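Local structure of molybdopterin biosynthesis Mog protein (Mycobacterium tuberculosis, 2G4R) at residues A[26-31]-A[133-138]; A[53-58]-A[66-71]; A[86-91]-A[123-128]. The protein probably catalyses the adenylylation of molybdopterin, the step that readies the dithiolene ligand for molybdenum insertion in molybdenum cofactor biosynthesis. All coordinates share one frame; numbering follows the deposited sequence.

Interaction 1 of 3, residues A[26-31]-A[133-138]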
loop_
_atom_site.group_PDB
_atom_site.type_symbol
_atom_site.label_atom_id
_atom_site.label_comp_id
_atom_site.label_asym_id
_atom_site.label_seq_id
_atom_site.Cartn_x
_atom_site.Cartn_y
_atom_site.Cartn_z
ATOM N N PRO A 26 -13.607 -6.143 -2.444
ATOM C CA PRO A 26 -15.048 -5.827 -2.372
ATOM C C PRO A 26 -15.989 -7.045 -2.574
ATOM O O PRO A 26 -16.996 -7.144 -1.878
ATOM C CB PRO A 26 -15.241 -4.788 -3.475
ATOM C CG PRO A 26 -13.810 -4.223 -3.751
ATOM C CD PRO A 26 -12.882 -5.320 -3.434
ATOM N N ILE A 27 -15.647 -7.951 -3.479
ATOM C CA ILE A 27 -16.426 -9.160 -3.644
ATOM C C ILE A 27 -16.494 -9.950 -2.317
ATOM O O ILE A 27 -17.571 -10.368 -1.869
ATOM C CB ILE A 27 -15.933 -10.068 -4.810
ATOM C CG1 ILE A 27 -16.021 -9.321 -6.153
ATOM C CG2 ILE A 27 -16.780 -11.359 -4.795
ATOM C CD1 ILE A 27 -15.253 -9.952 -7.268
ATOM N N ILE A 28 -15.334 -10.126 -1.688
ATOM C CA ILE A 28 -15.262 -10.874 -0.438
ATOM C C ILE A 28 -16.037 -10.134 0.673
ATOM O O ILE A 28 -16.788 -10.745 1.435
ATOM C CB ILE A 28 -13.784 -11.152 -0.006
ATOM C CG1 ILE A 28 -13.035 -11.914 -1.110
ATOM C CG2 ILE A 28 -13.733 -11.965 1.323
ATOM C CD1 ILE A 28 -11.553 -11.944 -0.898
ATOM N N ALA A 29 -15.881 -8.815 0.732
ATOM C CA ALA A 29 -16.577 -8.005 1.754
ATOM C C ALA A 29 -18.089 -8.126 1.645
ATOM O O ALA A 29 -18.779 -8.197 2.635
ATOM C CB ALA A 29 -16.147 -6.586 1.653
ATOM N N GLY A 30 -18.607 -8.166 0.437
ATOM C CA GLY A 30 -20.042 -8.263 0.220
ATOM C C GLY A 30 -20.559 -9.631 0.592
ATOM O O GLY A 30 -21.610 -9.763 1.217
ATOM N N TRP A 31 -19.816 -10.663 0.206
ATOM C CA TRP A 31 -20.202 -12.029 0.543
ATOM C C TRP A 31 -20.194 -12.225 2.077
ATOM O O TRP A 31 -21.087 -12.878 2.652
ATOM C CB TRP A 31 -19.293 -13.013 -0.178
ATOM C CG TRP A 31 -19.541 -14.474 0.077
ATOM C CD1 TRP A 31 -20.218 -15.347 -0.716
ATOM C CD2 TRP A 31 -19.038 -15.232 1.174
ATOM N NE1 TRP A 31 -20.201 -16.601 -0.163
ATOM C CE2 TRP A 31 -19.471 -16.561 0.995
ATOM C CE3 TRP A 31 -18.250 -14.924 2.282
ATOM C CZ2 TRP A 31 -19.164 -17.567 1.896
ATOM C CZ3 TRP A 31 -17.950 -15.944 3.201
ATOM C CH2 TRP A 31 -18.396 -17.242 2.985
ATOM N N GLY A 133 -13.693 -13.836 -10.714
ATOM C CA GLY A 133 -14.447 -15.094 -10.893
ATOM C C GLY A 133 -14.004 -16.273 -10.017
ATOM O O GLY A 133 -14.833 -17.074 -9.570
ATOM N N GLY A 134 -12.697 -16.435 -9.860
ATOM C CA GLY A 134 -12.115 -17.473 -8.982
ATOM C C GLY A 134 -12.488 -17.263 -7.542
ATOM O O GLY A 134 -12.823 -18.209 -6.820
ATOM N N VAL A 135 -12.495 -15.993 -7.141
ATOM C CA VAL A 135 -12.972 -15.593 -5.806
ATOM C C VAL A 135 -14.473 -15.945 -5.594
ATOM O O VAL A 135 -14.835 -16.614 -4.612
ATOM C CB VAL A 135 -12.677 -14.111 -5.601
ATOM C CG1 VAL A 135 -13.425 -13.517 -4.448
ATOM C CG2 VAL A 135 -11.143 -13.863 -5.439
ATOM N N ARG A 136 -15.335 -15.548 -6.524
ATOM C CA ARG A 136 -16.775 -15.805 -6.396
ATOM C C ARG A 136 -17.077 -17.301 -6.370
ATOM O O ARG A 136 -17.893 -17.761 -5.572
ATOM C CB ARG A 136 -17.565 -15.069 -7.520
ATOM C CG ARG A 136 -18.779 -14.293 -7.059
ATOM C CD ARG A 136 -19.491 -13.520 -8.214
ATOM N NE ARG A 136 -19.329 -12.062 -8.154
ATOM C CZ ARG A 136 -18.515 -11.345 -8.919
ATOM N NH1 ARG A 136 -17.705 -11.942 -9.802
ATOM N NH2 ARG A 136 -18.483 -10.022 -8.776
ATOM N N ASP A 137 -16.450 -18.063 -7.254
ATOM C CA ASP A 137 -16.564 -19.543 -7.297
ATOM C C ASP A 137 -16.091 -20.202 -5.986
ATOM O O ASP A 137 -16.739 -21.099 -5.447
ATOM C CB ASP A 137 -15.740 -20.141 -8.452
ATOM C CG ASP A 137 -16.369 -19.936 -9.856
ATOM O OD1 ASP A 137 -17.591 -19.681 -9.965
ATOM O OD2 ASP A 137 -15.594 -20.053 -10.875
ATOM N N GLY A 138 -14.938 -19.772 -5.490
ATOM C CA GLY A 138 -14.412 -20.310 -4.242
ATOM C C GLY A 138 -15.266 -19.929 -3.021
ATOM O O GLY A 138 -15.440 -20.747 -2.115
#

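Interaction 2 of 3, residues A[53-58]-A[66-71]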
loop_
_atom_site.group_PDB
_atom_site.type_symbol
_atom_site.label_atom_id
_atom_site.label_comp_id
_atom_site.label_asym_id
_atom_site.label_seq_id
_atom_site.Cartn_x
_atom_site.Cartn_y
_atom_site.Cartn_z
ATOM N N GLU A 53 2.878 -11.097 8.186
ATOM C CA GLU A 53 2.545 -10.062 9.166
ATOM C C GLU A 53 1.047 -9.899 9.301
ATOM O O GLU A 53 0.535 -9.913 10.422
ATOM C CB GLU A 53 3.178 -8.706 8.782
ATOM C CG GLU A 53 2.819 -7.582 9.742
ATOM C CD GLU A 53 3.410 -6.228 9.345
ATOM O OE1 GLU A 53 3.668 -5.981 8.112
ATOM O OE2 GLU A 53 3.606 -5.425 10.288
ATOM N N ALA A 54 0.328 -9.760 8.181
ATOM C CA ALA A 54 -1.147 -9.642 8.247
ATOM C C ALA A 54 -1.864 -10.895 8.871
ATOM O O ALA A 54 -2.777 -10.785 9.699
ATOM C CB ALA A 54 -1.689 -9.358 6.893
ATOM N N LEU A 55 -1.393 -12.079 8.534
ATOM C CA LEU A 55 -2.012 -13.295 9.026
ATOM C C LEU A 55 -1.755 -13.471 10.517
ATOM O O LEU A 55 -2.668 -13.782 11.275
ATOM C CB LEU A 55 -1.543 -14.500 8.236
ATOM C CG LEU A 55 -1.969 -14.573 6.760
ATOM C CD1 LEU A 55 -1.457 -15.868 6.168
ATOM C CD2 LEU A 55 -3.427 -14.475 6.575
ATOM N N HIS A 56 -0.520 -13.293 10.938
ATOM C CA HIS A 56 -0.197 -13.438 12.371
ATOM C C HIS A 56 -1.026 -12.454 13.180
ATOM O O HIS A 56 -1.620 -12.807 14.183
ATOM C CB HIS A 56 1.290 -13.244 12.619
ATOM C CG HIS A 56 2.117 -14.469 12.350
ATOM N ND1 HIS A 56 2.022 -15.620 13.100
ATOM C CD2 HIS A 56 3.063 -14.713 11.412
ATOM C CE1 HIS A 56 2.883 -16.513 12.649
ATOM N NE2 HIS A 56 3.528 -15.985 11.626
ATOM N N ASP A 57 -1.098 -11.217 12.709
ATOM C CA ASP A 57 -1.862 -10.204 13.355
ATOM C C ASP A 57 -3.331 -10.591 13.437
ATOM O O ASP A 57 -3.994 -10.317 14.437
ATOM C CB ASP A 57 -1.701 -8.877 12.623
ATOM C CG ASP A 57 -0.329 -8.214 12.884
ATOM O OD1 ASP A 57 0.495 -8.753 13.679
ATOM O OD2 ASP A 57 -0.075 -7.142 12.282
ATOM N N ALA A 58 -3.860 -11.250 12.408
ATOM C CA ALA A 58 -5.272 -11.500 12.406
ATOM C C ALA A 58 -5.600 -12.685 13.339
ATOM O O ALA A 58 -6.587 -12.664 14.086
ATOM C CB ALA A 58 -5.781 -11.699 10.975
ATOM N N ILE A 66 -10.291 -15.836 8.227
ATOM C CA ILE A 66 -9.500 -14.971 7.343
ATOM C C ILE A 66 -9.601 -15.458 5.907
ATOM O O ILE A 66 -9.306 -16.634 5.607
ATOM C CB ILE A 66 -7.987 -14.879 7.752
ATOM C CG1 ILE A 66 -7.807 -14.463 9.200
ATOM C CG2 ILE A 66 -7.222 -13.987 6.780
ATOM C CD1 ILE A 66 -6.479 -14.893 9.776
ATOM N N ILE A 67 -9.978 -14.535 5.027
ATOM C CA ILE A 67 -10.084 -14.797 3.611
ATOM C C ILE A 67 -9.005 -14.020 2.887
ATOM O O ILE A 67 -8.922 -12.803 2.993
ATOM C CB ILE A 67 -11.503 -14.559 3.084
ATOM C CG1 ILE A 67 -12.467 -15.544 3.783
ATOM C CG2 ILE A 67 -11.544 -14.852 1.568
ATOM C CD1 ILE A 67 -13.965 -15.373 3.442
ATOM N N THR A 68 -8.139 -14.748 2.188
ATOM C CA THR A 68 -7.104 -14.127 1.371
ATOM C C THR A 68 -7.402 -14.277 -0.117
ATOM O O THR A 68 -7.999 -15.290 -0.576
ATOM C CB THR A 68 -5.642 -14.673 1.634
ATOM O OG1 THR A 68 -5.469 -15.942 1.008
ATOM C CG2 THR A 68 -5.295 -14.736 3.114
ATOM N N SER A 69 -6.942 -13.289 -0.880
ATOM C CA SER A 69 -7.002 -13.312 -2.308
ATOM C C SER A 69 -5.677 -12.874 -2.970
ATOM O O SER A 69 -5.121 -11.807 -2.637
ATOM C CB SER A 69 -8.177 -12.464 -2.820
ATOM O OG SER A 69 -8.188 -12.386 -4.256
ATOM N N GLY A 70 -5.197 -13.749 -3.875
ATOM C CA GLY A 70 -4.051 -13.500 -4.716
ATOM C C GLY A 70 -2.743 -14.105 -4.188
ATOM O O GLY A 70 -2.660 -14.540 -3.037
ATOM N N GLY A 71 -1.734 -14.124 -5.045
ATOM C CA GLY A 71 -0.363 -14.566 -4.662
ATOM C C GLY A 71 -0.207 -16.101 -4.537
ATOM O O GLY A 71 0.767 -16.572 -3.960
#

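Interaction 3 of 3, residues A[86-91]-A[123-128]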
loop_
_atom_site.group_PDB
_atom_site.type_symbol
_atom_site.label_atom_id
_atom_site.label_comp_id
_atom_site.label_asym_id
_atom_site.label_seq_id
_atom_site.Cartn_x
_atom_site.Cartn_y
_atom_site.Cartn_z
ATOM N N ALA A 86 2.890 -21.351 7.022
ATOM C CA ALA A 86 3.742 -21.025 8.180
ATOM C C ALA A 86 2.912 -20.676 9.398
ATOM O O ALA A 86 3.259 -21.059 10.496
ATOM C CB ALA A 86 4.719 -19.848 7.851
ATOM N N VAL A 87 1.826 -19.936 9.199
ATOM C CA VAL A 87 0.937 -19.535 10.273
ATOM C C VAL A 87 0.009 -20.663 10.737
ATOM O O VAL A 87 -0.365 -20.732 11.901
ATOM C CB VAL A 87 0.093 -18.308 9.835
ATOM C CG1 VAL A 87 -0.908 -17.928 10.853
ATOM C CG2 VAL A 87 0.997 -17.118 9.592
ATOM N N LEU A 88 -0.355 -21.561 9.828
ATOM C CA LEU A 88 -1.362 -22.597 10.123
ATOM C C LEU A 88 -0.866 -23.630 11.119
ATOM O O LEU A 88 0.318 -23.958 11.114
ATOM C CB LEU A 88 -1.761 -23.315 8.833
ATOM C CG LEU A 88 -2.708 -22.541 7.911
ATOM C CD1 LEU A 88 -3.100 -23.338 6.627
ATOM C CD2 LEU A 88 -3.927 -22.167 8.643
ATOM N N ASP A 89 -1.773 -24.131 11.950
ATOM C CA ASP A 89 -1.523 -25.358 12.732
ATOM C C ASP A 89 -1.579 -26.561 11.787
ATOM O O ASP A 89 -0.696 -27.438 11.826
ATOM C CB ASP A 89 -2.556 -25.526 13.862
ATOM C CG ASP A 89 -2.407 -24.486 14.967
ATOM O OD1 ASP A 89 -1.285 -23.989 15.196
ATOM O OD2 ASP A 89 -3.429 -24.154 15.600
ATOM N N TYR A 90 -2.604 -26.599 10.917
ATOM C CA TYR A 90 -2.693 -27.622 9.902
ATOM C C TYR A 90 -3.525 -27.190 8.690
ATOM O O TYR A 90 -4.291 -26.220 8.774
ATOM C CB TYR A 90 -3.306 -28.889 10.498
ATOM C CG TYR A 90 -4.619 -28.648 11.196
ATOM C CD1 TYR A 90 -5.814 -28.581 10.472
ATOM C CD2 TYR A 90 -4.669 -28.519 12.577
ATOM C CE1 TYR A 90 -7.012 -28.349 11.089
ATOM C CE2 TYR A 90 -5.872 -28.294 13.222
ATOM C CZ TYR A 90 -7.037 -28.223 12.459
ATOM O OH TYR A 90 -8.214 -27.993 13.073
ATOM N N VAL A 91 -3.414 -27.958 7.610
ATOM C CA VAL A 91 -4.200 -27.710 6.374
ATOM C C VAL A 91 -5.487 -28.546 6.244
ATOM O O VAL A 91 -5.635 -29.641 6.809
ATOM C CB VAL A 91 -3.357 -27.918 5.074
ATOM C CG1 VAL A 91 -2.178 -26.930 5.032
ATOM C CG2 VAL A 91 -2.897 -29.327 4.983
ATOM N N THR A 123 -8.886 -19.888 14.346
ATOM C CA THR A 123 -9.160 -19.101 13.157
ATOM C C THR A 123 -9.068 -19.965 11.880
ATOM O O THR A 123 -8.106 -20.701 11.658
ATOM C CB THR A 123 -8.116 -17.941 13.053
ATOM O OG1 THR A 123 -8.176 -17.137 14.238
ATOM C CG2 THR A 123 -8.359 -17.101 11.861
ATOM N N LEU A 124 -10.099 -19.881 11.057
ATOM C CA LEU A 124 -10.111 -20.589 9.823
ATOM C C LEU A 124 -9.534 -19.631 8.786
ATOM O O LEU A 124 -9.942 -18.474 8.716
ATOM C CB LEU A 124 -11.497 -21.015 9.475
ATOM C CG LEU A 124 -11.796 -21.566 8.075
ATOM C CD1 LEU A 124 -11.154 -22.929 7.859
ATOM C CD2 LEU A 124 -13.294 -21.657 7.935
ATOM N N ILE A 125 -8.566 -20.101 8.037
ATOM C CA ILE A 125 -7.922 -19.320 6.954
ATOM C C ILE A 125 -8.170 -20.000 5.613
ATOM O O ILE A 125 -7.887 -21.186 5.464
ATOM C CB ILE A 125 -6.383 -19.170 7.123
ATOM C CG1 ILE A 125 -6.068 -18.793 8.562
ATOM C CG2 ILE A 125 -5.781 -18.237 6.014
ATOM C CD1 ILE A 125 -4.736 -18.370 8.790
ATOM N N ILE A 126 -8.605 -19.195 4.659
ATOM C CA ILE A 126 -8.969 -19.595 3.276
ATOM C C ILE A 126 -8.159 -18.814 2.231
ATOM O O ILE A 126 -8.262 -17.603 2.152
ATOM C CB ILE A 126 -10.454 -19.314 3.038
ATOM C CG1 ILE A 126 -11.344 -19.876 4.191
ATOM C CG2 ILE A 126 -10.895 -19.837 1.660
ATOM C CD1 ILE A 126 -11.293 -21.410 4.348
ATOM N N ASN A 127 -7.322 -19.492 1.437
ATOM C CA ASN A 127 -6.669 -18.823 0.308
ATOM C C ASN A 127 -7.577 -18.949 -0.930
ATOM O O ASN A 127 -8.020 -20.051 -1.271
ATOM C CB ASN A 127 -5.302 -19.417 -0.063
ATOM C CG ASN A 127 -4.198 -19.257 1.010
ATOM O OD1 ASN A 127 -4.193 -18.334 1.859
ATOM N ND2 ASN A 127 -3.183 -20.091 0.864
ATOM N N LEU A 128 -7.871 -17.823 -1.553
ATOM C CA LEU A 128 -8.570 -17.758 -2.836
ATOM C C LEU A 128 -7.665 -17.169 -3.914
ATOM O O LEU A 128 -6.741 -16.414 -3.621
ATOM C CB LEU A 128 -9.786 -16.881 -2.749
ATOM C CG LEU A 128 -10.892 -17.269 -1.787
ATOM C CD1 LEU A 128 -11.983 -16.272 -1.787
ATOM C CD2 LEU A 128 -11.408 -18.620 -2.132
#

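Interaction 1 of 3, residues A[26-31]-A[133-138]
Ile27 and Ile28 meet Val135 and Arg136 between two helices that run side by side in nearly the same direction. The axes of the short segments 26-31 and 133-138 come within 10.0 Å and cross at -21°, the CA atoms of Ile27 and Arg136, and those of Ile28 and Val135, being the nearest pairs. At this spacing the backbones do not touch, and branched side chains bridge the gap. Val135 holds the inner part with a single methyl, CG1, set anti to the backbone N (chi1 165°) and so carried out toward both isoleucines. CG1 of Val135 packs against CG1 of Ile28 at 3.7 Å, the two side chains meeting at about a right angle, and it touches the CG2 branch of Ile27 at 4.0 Å. Ile27 divides its branches: CG2 goes to the valine, while the longer CG1-CD1 arm reaches outward to Arg136. There the arginine chain, bent at chi3 (-109°), brings its guanidinium across the end of the isoleucine. The CD1 methyl of Ile27 lies over one face of that flat group, off centre toward NH2, 3.6 Å from NH2 and 3.9 Å from CZ of Arg136, and CG2 stands farther above the same face. Farther along helix 24-34, Trp31 continues the seam by packing on Leu139, Leu142 and Ala143 of helix 132-143. On the inner side, Ile28 and Val135 both rest on Ser69 of strand 65-69. No hydrogen bond joins the two segments, so the interface rests on aliphatic contacts inside and on the arginine outside. Because Ile27 meets the guanidinium over its face, the in-plane N-H groups are not turned toward the methyl. In this crystal the charged group thus covers an apolar side chain at the contact's exposed margin.

Interaction 2 of 3, residues A[53-58]-A[66-71]
Ile66, pointing from its strand toward Ala58 and Leu55 of the helix, makes the largest share of this contact. From CB its two branches part. CG2, anti to the backbone N, meets the CD2 methyl of Leu55 at 3.8 Å. CG1 takes the other course, anti to the carbonyl carbon (chi1 -54°), and passes CB of Ala58 at 3.9 Å. At the tip, CD1 presses on the same Ala58 CB at 3.5 Å, tighter than an ordinary carbon contact. Two residues on, Thr68 turns the same way, and its CG2 lies 3.9 Å from CD2 of Leu55, so that this one leucine methyl spans both strand residues. The hydroxyl of Thr68 is engaged within the sheet, close to the side chain of Asn127 and in a weak hydrogen bond to the carbonyl of Ile126. Helix segment 53-58 runs at 169° to strand 66-69, as expected of the helix in a beta-alpha-beta crossover, here from strand 43-45 past strand 6-11 to strand 65-69. Leu55 also packs on Thr84 and Val87 of helix 80-87, whereas Ile67 faces the other side of the sheet, toward helices 24-34 and 132-143.

Interaction 3 of 3, residues A[86-91]-A[123-128]
Leu88, the first residue to leave helical geometry after helix 80-87, lays a single methyl, CD2, against Ile125 of strand 123-128. That methyl bears on the isoleucine obliquely: CD2 of Leu88 is 3.9 Å from CD1, 4.0 Å from CG1 and 4.2 Å from CB of Ile125. On the strand side, chi1 (-46°) sets CG1 of Ile125 anti to the carbonyl carbon, and the extended chi2 (-168°) carries CD1 onward. Val87 adds a looser touch, its CG1 4.4 Å from CD1 of Ile125, and it also packs on Leu55, His56 and Val59 of helix 49-60. Both contacts across the segments are apolar, and no hydrogen bond crosses between them. The contact thus lies where the chain turns from helix 80-87 toward strand 90-91. Just beyond, a side-chain oxygen of Asp89 accepts a hydrogen bond from Gly121 N, in the turn between strands 117-120 and 123-128. Asp89 and Tyr90 together face Val119 in a classic beta bulge, where the edge strand 90-91 pairs antiparallel with strand 117-120 in the mixed sheet of this alpha/beta fold.

In the fold
All three contacts build on one mixed sheet with helices on both faces. Interactions 2 and 3, with centres about 9 Å apart, share one face and meet through the neighbouring strands 65-69 and 123-128, where Ile66 N probably hydrogen-bonds to Leu124 O. Interaction 1 lies on the other face, its centre about 15 Å from that of interaction 2 and 18 Å from that of interaction 3. Along the chain interaction 2 closes before interaction 3 opens, and both are nested within the long loop closed by interaction 1. Helices 24-34 and 132-143, far apart in sequence, thus pair over one face of the probable molybdopterin-binding domain's sheet, while helices 49-60 and 80-87 cover the opposite face.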